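Local coordinates for protein MamA (Candidatus Magnetobacterium bavaricum, PDB 3VTX) that is a tetratricopeptide-repeat (TPR) protein built of stacked antiparallel helix pairs, a fold that commonly serves protein-protein interaction, at residues F21-L32 against T41-I52. Sequence-based numbering, arbitrary orientation. Where two conformers were deposited one is given.
Sequences FDGAIRAYKKVL and TLLKLGKTYMDI
With CG beside the backbone N (chi1 -66°), Tyr28 lays its ring across Lys44, whose CB sits over one face, 4.1 Å from the ring centroid of Tyr28. The edge of the same ring meets Thr48, Tyr28 CE2 lying 3.5 Å from Thr48 OG1. That hydroxyl is donated to Lys44 O one turn back, from above the carbonyl plane and on the face opposite to the backbone N-H of Thr48, so one oxygen takes two bonds. The bond is consistent with the rotamer of Thr48, which puts CG2 anti to the backbone N, between Phe21 and Ile25 and facing Ala24, as a knob in a hole. Thr41 CG2 packs against Tyr28 CB (3.7 Å), while Leu45 fills the hole made by Ile25, Tyr28, Lys29 and Leu32. At one end Ile52 CG2 lies over a face of the Phe21 ring in one of two modelled conformers, a less certain contact; along one flank Ile25 CD1 lies over the Tyr49 ring, whose OH receives a weak bond from Lys29 NZ (3.3 Å). The polar ends of Tyr28 and Lys44 both reach Asp13 of helix 5-18, and Asp51 pairs with Arg16 there. Segments 21-32 and 41-51 run nearly antiparallel, 155° between their directions, their axes approaching to 9.7 Å, and this close knobs-into-holes packing of neighbouring helices is characteristic of the TPR superhelix.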
ATOM      1  N   PHE A  21      -5.178  11.503  17.180  1.00 26.97           N
ATOM      2  CA  PHE A  21      -5.207  10.106  16.924  1.00 26.38           C
ATOM      3  C   PHE A  21      -5.477   9.254  18.216  1.00 23.49           C
ATOM      4  O   PHE A  21      -6.157   8.232  18.102  1.00 22.26           O
ATOM      5  CB  PHE A  21      -3.932   9.626  16.229  1.00 29.46           C
ATOM      6  CG  PHE A  21      -3.738  10.245  14.884  1.00 33.22           C
ATOM      7  CD1 PHE A  21      -4.550   9.917  13.853  1.00 38.87           C
ATOM      8  CD2 PHE A  21      -2.788  11.233  14.692  1.00 43.60           C
ATOM      9  CE1 PHE A  21      -4.448  10.543  12.602  1.00 41.51           C
ATOM     10  CE2 PHE A  21      -2.638  11.831  13.413  1.00 45.40           C
ATOM     11  CZ  PHE A  21      -3.476  11.471  12.390  1.00 42.65           C
ATOM     12  N   ASP A  22      -4.909   9.650  19.358  1.00 25.04           N
ATOM     13  CA  ASP A  22      -5.255   8.922  20.626  1.00 22.87           C
ATOM     14  C   ASP A  22      -6.736   8.952  20.930  1.00 24.87           C
ATOM     15  O   ASP A  22      -7.392   7.927  21.211  1.00 23.99           O
ATOM     16  CB  ASP A  22      -4.437   9.465  21.766  1.00 24.31           C
ATOM     17  CG  ASP A  22      -4.680   8.664  23.051  1.00 25.42           C
ATOM     18  OD1 ASP A  22      -4.049   7.584  23.213  1.00 24.43           O
ATOM     19  OD2 ASP A  22      -5.555   9.063  23.820  1.00 30.60           O
ATOM     20  N   GLY A  23      -7.355  10.139  20.811  1.00 25.13           N
ATOM     21  CA  GLY A  23      -8.820  10.221  20.972  1.00 24.92           C
ATOM     22  C   GLY A  23      -9.651   9.401  19.986  1.00 22.83           C
ATOM     23  O   GLY A  23     -10.652   8.808  20.371  1.00 24.25           O
ATOM     24  N   ALA A  24      -9.239   9.404  18.729  1.00 23.35           N
ATOM     25  CA  ALA A  24      -9.926   8.680  17.664  1.00 24.34           C
ATOM     26  C   ALA A  24      -9.860   7.216  18.044  1.00 23.67           C
ATOM     27  O   ALA A  24     -10.841   6.521  17.988  1.00 24.80           O
ATOM     28  CB  ALA A  24      -9.280   8.929  16.319  1.00 25.71           C
ATOM     29  N   ILE A  25      -8.669   6.686  18.405  1.00 21.98           N
ATOM     30  CA  ILE A  25      -8.524   5.291  18.804  1.00 22.72           C
ATOM     31  C   ILE A  25      -9.394   4.916  20.019  1.00 23.41           C
ATOM     32  O   ILE A  25     -10.017   3.864  20.049  1.00 23.32           O
ATOM     33  CB  ILE A  25      -7.050   5.028  19.139  1.00 22.93           C
ATOM     34  CG1 ILE A  25      -6.237   4.964  17.798  1.00 24.29           C
ATOM     35  CG2 ILE A  25      -6.882   3.683  19.839  1.00 24.05           C
ATOM     36  CD1 ILE A  25      -4.717   5.131  17.925  1.00 23.86           C
ATOM     37  N   ARG A  26      -9.426   5.794  21.012  1.00 22.81           N
ATOM     38  CA  ARG A  26     -10.300   5.589  22.165  1.00 23.86           C
ATOM     39  C   ARG A  26     -11.758   5.422  21.773  1.00 24.44           C
ATOM     40  O   ARG A  26     -12.421   4.503  22.266  1.00 26.42           O
ATOM     41  CB  ARG A  26     -10.124   6.674  23.229  1.00 23.19           C
ATOM     42  CG  ARG A  26      -8.856   6.476  23.957  1.00 25.31           C
ATOM     43  CD  ARG A  26      -8.654   7.451  25.145  1.00 28.28           C
ATOM     44  NE  ARG A  26      -8.123   8.711  24.691  1.00 30.93           N
ATOM     45  CZ  ARG A  26      -8.775   9.849  24.609  1.00 29.06           C
ATOM     46  NH1 ARG A  26      -8.121  10.925  24.205  1.00 32.74           N
ATOM     47  NH2 ARG A  26     -10.011   9.916  25.009  1.00 31.35           N
ATOM     48  N   ALA A  27     -12.243   6.293  20.918  1.00 25.96           N
ATOM     49  CA  ALA A  27     -13.608   6.219  20.483  1.00 27.29           C
ATOM     50  C   ALA A  27     -13.925   4.923  19.684  1.00 28.06           C
ATOM     51  O   ALA A  27     -14.908   4.237  19.945  1.00 26.39           O
ATOM     52  CB  ALA A  27     -13.963   7.473  19.673  1.00 29.00           C
ATOM     53  N   TYR A  28     -12.999   4.482  18.810  1.00 26.03           N
ATOM     54  CA  TYR A  28     -13.219   3.305  18.016  1.00 24.71           C
ATOM     55  C   TYR A  28     -13.137   2.057  18.846  1.00 25.43           C
ATOM     56  O   TYR A  28     -13.968   1.104  18.684  1.00 26.59           O
ATOM     57  CB  TYR A  28     -12.198   3.304  16.874  1.00 24.56           C
ATOM     58  CG  TYR A  28     -12.302   4.398  15.801  1.00 25.66           C
ATOM     59  CD1 TYR A  28     -13.515   4.850  15.309  1.00 29.66           C
ATOM     60  CD2 TYR A  28     -11.163   4.909  15.203  1.00 28.90           C
ATOM     61  CE1 TYR A  28     -13.573   5.837  14.367  1.00 30.43           C
ATOM     62  CE2 TYR A  28     -11.230   5.840  14.191  1.00 28.27           C
ATOM     63  CZ  TYR A  28     -12.441   6.282  13.764  1.00 30.98           C
ATOM     64  OH  TYR A  28     -12.471   7.191  12.765  1.00 31.87           O
ATOM     65  N   LYS A  29     -12.247   2.071  19.853  1.00 25.66           N
ATOM     66  CA  LYS A  29     -12.147   0.988  20.770  1.00 25.04           C
ATOM     67  C   LYS A  29     -13.452   0.836  21.594  1.00 28.50           C
ATOM     68  O   LYS A  29     -13.829  -0.313  21.947  1.00 29.39           O
ATOM     69  CB  LYS A  29     -10.943   1.059  21.655  1.00 24.43           C
ATOM     70  CG  LYS A  29      -9.585   0.727  20.975  1.00 24.25           C
ATOM     71  CD  LYS A  29      -8.422   0.842  21.883  1.00 23.66           C
ATOM     72  CE  LYS A  29      -7.123   0.440  21.261  1.00 22.71           C
ATOM     73  NZ  LYS A  29      -6.023   0.650  22.243  1.00 24.90           N
ATOM     74  N   LYS A  30     -14.057   1.971  21.928  1.00 29.33           N
ATOM     75  CA  LYS A  30     -15.309   1.978  22.716  1.00 31.61           C
ATOM     76  C   LYS A  30     -16.420   1.329  21.830  1.00 32.29           C
ATOM     77  O   LYS A  30     -17.136   0.443  22.317  1.00 32.27           O
ATOM     78  CB  LYS A  30     -15.655   3.374  23.122  1.00 31.67           C
ATOM     79  CG  LYS A  30     -17.009   3.431  23.980  1.00 35.38           C
ATOM     80  CD  LYS A  30     -17.041   4.551  25.002  0.50 36.45           C
ATOM     81  CE  LYS A  30     -18.177   4.316  26.064  0.50 38.02           C
ATOM     82  NZ  LYS A  30     -18.007   2.934  26.675  0.50 40.17           N
ATOM     83  N   VAL A  31     -16.472   1.694  20.556  1.00 31.06           N
ATOM     84  CA  VAL A  31     -17.393   1.050  19.598  1.00 30.78           C
ATOM     85  C   VAL A  31     -17.225  -0.463  19.631  1.00 32.43           C
ATOM     86  O   VAL A  31     -18.207  -1.229  19.718  1.00 32.79           O
ATOM     87  CB  VAL A  31     -17.238   1.571  18.214  1.00 29.75           C
ATOM     88  CG1 VAL A  31     -18.092   0.716  17.201  1.00 28.61           C
ATOM     89  CG2 VAL A  31     -17.571   3.005  18.102  1.00 30.01           C
ATOM     90  N   LEU A  32     -15.961  -0.916  19.570  1.00 32.80           N
ATOM     91  CA  LEU A  32     -15.617  -2.311  19.432  1.00 33.23           C
ATOM     92  C   LEU A  32     -15.796  -3.103  20.710  1.00 36.01           C
ATOM     93  O   LEU A  32     -15.942  -4.321  20.644  1.00 36.90           O
ATOM     94  CB  LEU A  32     -14.183  -2.459  18.884  1.00 32.45           C
ATOM     95  CG  LEU A  32     -14.026  -1.979  17.445  1.00 30.74           C
ATOM     96  CD1 LEU A  32     -12.502  -1.900  16.993  1.00 31.22           C
ATOM     97  CD2 LEU A  32     -14.788  -2.905  16.409  1.00 30.70           C
ATOM     98  N   THR A  41     -15.739   0.006  11.677  1.00 28.21           N
ATOM     99  CA  THR A  41     -14.857   0.438  12.793  1.00 29.13           C
ATOM    100  C   THR A  41     -13.511  -0.253  12.809  1.00 27.24           C
ATOM    101  O   THR A  41     -12.496   0.411  13.030  1.00 27.32           O
ATOM    102  CB  THR A  41     -15.568   0.375  14.134  1.00 29.09           C
ATOM    103  OG1 THR A  41     -16.745   1.182  13.991  1.00 31.86           O
ATOM    104  CG2 THR A  41     -14.700   1.032  15.357  1.00 28.20           C
ATOM    105  N   LEU A  42     -13.488  -1.537  12.546  1.00 27.25           N
ATOM    106  CA  LEU A  42     -12.221  -2.269  12.453  1.00 25.75           C
ATOM    107  C   LEU A  42     -11.325  -1.675  11.384  1.00 25.49           C
ATOM    108  O   LEU A  42     -10.122  -1.444  11.644  1.00 25.46           O
ATOM    109  CB  LEU A  42     -12.442  -3.758  12.238  1.00 25.33           C
ATOM    110  CG  LEU A  42     -12.877  -4.548  13.435  1.00 22.25           C
ATOM    111  CD1 LEU A  42     -13.431  -5.964  13.029  1.00 27.82           C
ATOM    112  CD2 LEU A  42     -11.801  -4.692  14.553  1.00 23.86           C
ATOM    113  N   LEU A  43     -11.878  -1.310  10.236  1.00 25.45           N
ATOM    114  CA  LEU A  43     -11.079  -0.748   9.153  1.00 26.35           C
ATOM    115  C   LEU A  43     -10.613   0.654   9.535  1.00 25.03           C
ATOM    116  O   LEU A  43      -9.500   1.030   9.290  1.00 24.65           O
ATOM    117  CB  LEU A  43     -11.892  -0.711   7.856  1.00 26.26           C
ATOM    118  CG  LEU A  43     -11.112  -0.193   6.677  1.00 27.20           C
ATOM    119  CD1 LEU A  43      -9.794  -0.964   6.415  1.00 25.87           C
ATOM    120  CD2 LEU A  43     -12.067  -0.266   5.416  1.00 28.90           C
ATOM    121  N   LYS A  44     -11.486   1.456  10.133  1.00 25.51           N
ATOM    122  CA  LYS A  44     -11.094   2.781  10.546  1.00 24.63           C
ATOM    123  C   LYS A  44     -10.035   2.757  11.635  1.00 23.94           C
ATOM    124  O   LYS A  44      -9.080   3.595  11.532  1.00 24.61           O
ATOM    125  CB  LYS A  44     -12.297   3.614  11.045  1.00 26.31           C
ATOM    126  CG  LYS A  44     -13.150   4.168   9.893  1.00 29.11           C
ATOM    127  CD  LYS A  44     -14.515   4.645  10.444  1.00 33.84           C
ATOM    128  CE  LYS A  44     -15.296   5.407   9.307  1.00 37.06           C
ATOM    129  NZ  LYS A  44     -16.502   5.994   9.895  1.00 42.09           N
ATOM    130  N   LEU A  45     -10.148   1.834  12.599  1.00 22.23           N
ATOM    131  CA  LEU A  45      -9.101   1.740  13.671  1.00 21.97           C
ATOM    132  C   LEU A  45      -7.772   1.319  13.040  1.00 21.85           C
ATOM    133  O   LEU A  45      -6.714   1.852  13.336  1.00 22.60           O
ATOM    134  CB  LEU A  45      -9.531   0.833  14.795  1.00 22.36           C
ATOM    135  CG  LEU A  45      -8.592   0.599  15.959  1.00 23.92           C
ATOM    136  CD1 LEU A  45      -8.237   1.981  16.555  1.00 20.99           C
ATOM    137  CD2 LEU A  45      -9.160  -0.369  16.934  1.00 26.74           C
ATOM    138  N   GLY A  46      -7.829   0.349  12.141  1.00 21.65           N
ATOM    139  CA  GLY A  46      -6.621  -0.059  11.393  1.00 22.04           C
ATOM    140  C   GLY A  46      -5.997   1.123  10.681  1.00 22.96           C
ATOM    141  O   GLY A  46      -4.793   1.337  10.743  1.00 22.18           O
ATOM    142  N   LYS A  47      -6.811   1.883   9.945  1.00 23.35           N
ATOM    143  CA  LYS A  47      -6.278   3.022   9.201  1.00 23.10           C
ATOM    144  C   LYS A  47      -5.655   4.104  10.106  1.00 23.11           C
ATOM    145  O   LYS A  47      -4.675   4.763   9.694  1.00 24.67           O
ATOM    146  CB  LYS A  47      -7.356   3.636   8.354  1.00 23.55           C
ATOM    147  CG  LYS A  47      -7.795   2.865   7.176  1.00 24.37           C
ATOM    148  CD  LYS A  47      -8.927   3.557   6.459  1.00 29.22           C
ATOM    149  CE  LYS A  47      -9.242   2.827   5.152  1.00 32.39           C
ATOM    150  NZ  LYS A  47     -10.461   3.429   4.435  1.00 33.64           N
ATOM    151  N   THR A  48      -6.251   4.300  11.285  1.00 22.71           N
ATOM    152  CA  THR A  48      -5.763   5.271  12.252  1.00 21.34           C
ATOM    153  C   THR A  48      -4.369   4.856  12.744  1.00 21.03           C
ATOM    154  O   THR A  48      -3.496   5.696  12.816  1.00 20.30           O
ATOM    155  CB  THR A  48      -6.693   5.491  13.385  1.00 22.53           C
ATOM    156  OG1 THR A  48      -7.999   5.847  12.876  1.00 27.28           O
ATOM    157  CG2 THR A  48      -6.188   6.576  14.354  1.00 22.16           C
ATOM    158  N   TYR A  49      -4.189   3.576  13.057  1.00 20.76           N
ATOM    159  CA  TYR A  49      -2.901   3.124  13.462  1.00 21.46           C
ATOM    160  C   TYR A  49      -1.904   3.256  12.308  1.00 20.60           C
ATOM    161  O   TYR A  49      -0.744   3.524  12.521  1.00 21.35           O
ATOM    162  CB  TYR A  49      -2.978   1.687  14.033  1.00 20.06           C
ATOM    163  CG  TYR A  49      -3.381   1.598  15.497  1.00 19.43           C
ATOM    164  CD1 TYR A  49      -2.594   2.206  16.496  1.00 19.03           C
ATOM    165  CD2 TYR A  49      -4.495   0.863  15.888  1.00 20.46           C
ATOM    166  CE1 TYR A  49      -2.854   2.039  17.826  1.00 19.91           C
ATOM    167  CE2 TYR A  49      -4.826   0.751  17.247  1.00 22.54           C
ATOM    168  CZ  TYR A  49      -4.009   1.359  18.199  1.00 23.73           C
ATOM    169  OH  TYR A  49      -4.325   1.191  19.516  1.00 24.18           O
ATOM    170  N   MET A  50      -2.323   3.055  11.059  1.00 20.87           N
ATOM    171  CA  MET A  50      -1.387   3.229   9.926  1.00 23.25           C
ATOM    172  C   MET A  50      -0.987   4.696   9.816  1.00 24.46           C
ATOM    173  O   MET A  50       0.181   4.956   9.544  1.00 23.97           O
ATOM    174  CB  MET A  50      -1.998   2.742   8.613  1.00 22.12           C
ATOM    175  CG  MET A  50      -2.257   1.249   8.556  1.00 23.51           C
ATOM    176  SD  MET A  50      -0.829   0.195   8.753  1.00 23.86           S
ATOM    177  CE  MET A  50      -0.024   0.430   7.083  1.00 21.49           C
ATOM    178  N   ASP A  51      -1.913   5.605  10.079  1.00 23.80           N
ATOM    179  CA  ASP A  51      -1.675   7.058  10.020  1.00 27.04           C
ATOM    180  C   ASP A  51      -0.535   7.478  10.951  1.00 28.59           C
ATOM    181  O   ASP A  51       0.266   8.380  10.645  1.00 30.43           O
ATOM    182  CB  ASP A  51      -2.931   7.861  10.369  1.00 27.80           C
ATOM    183  CG  ASP A  51      -3.976   7.951   9.241  1.00 34.59           C
ATOM    184  OD1 ASP A  51      -3.669   7.678   8.064  1.00 39.28           O
ATOM    185  OD2 ASP A  51      -5.118   8.315   9.634  1.00 39.44           O
ATOM    186  N   ILE A  52      -0.445   6.824  12.100  1.00 25.97           N
ATOM    187  CA  ILE A  52       0.616   7.157  13.024  0.50 25.82           C
ATOM    188  C   ILE A  52       1.817   6.232  13.038  1.00 25.27           C
ATOM    189  O   ILE A  52       2.713   6.363  13.879  1.00 26.75           O
ATOM    190  CB  ILE A  52       0.049   7.375  14.369  0.50 25.72           C
ATOM    191  CG1 ILE A  52      -0.698   6.134  14.799  0.50 22.96           C
ATOM    192  CG2 ILE A  52      -0.902   8.588  14.268  0.50 25.74           C
ATOM    193  CD1 ILE A  52      -1.260   6.216  16.053  0.50 20.29           C
TER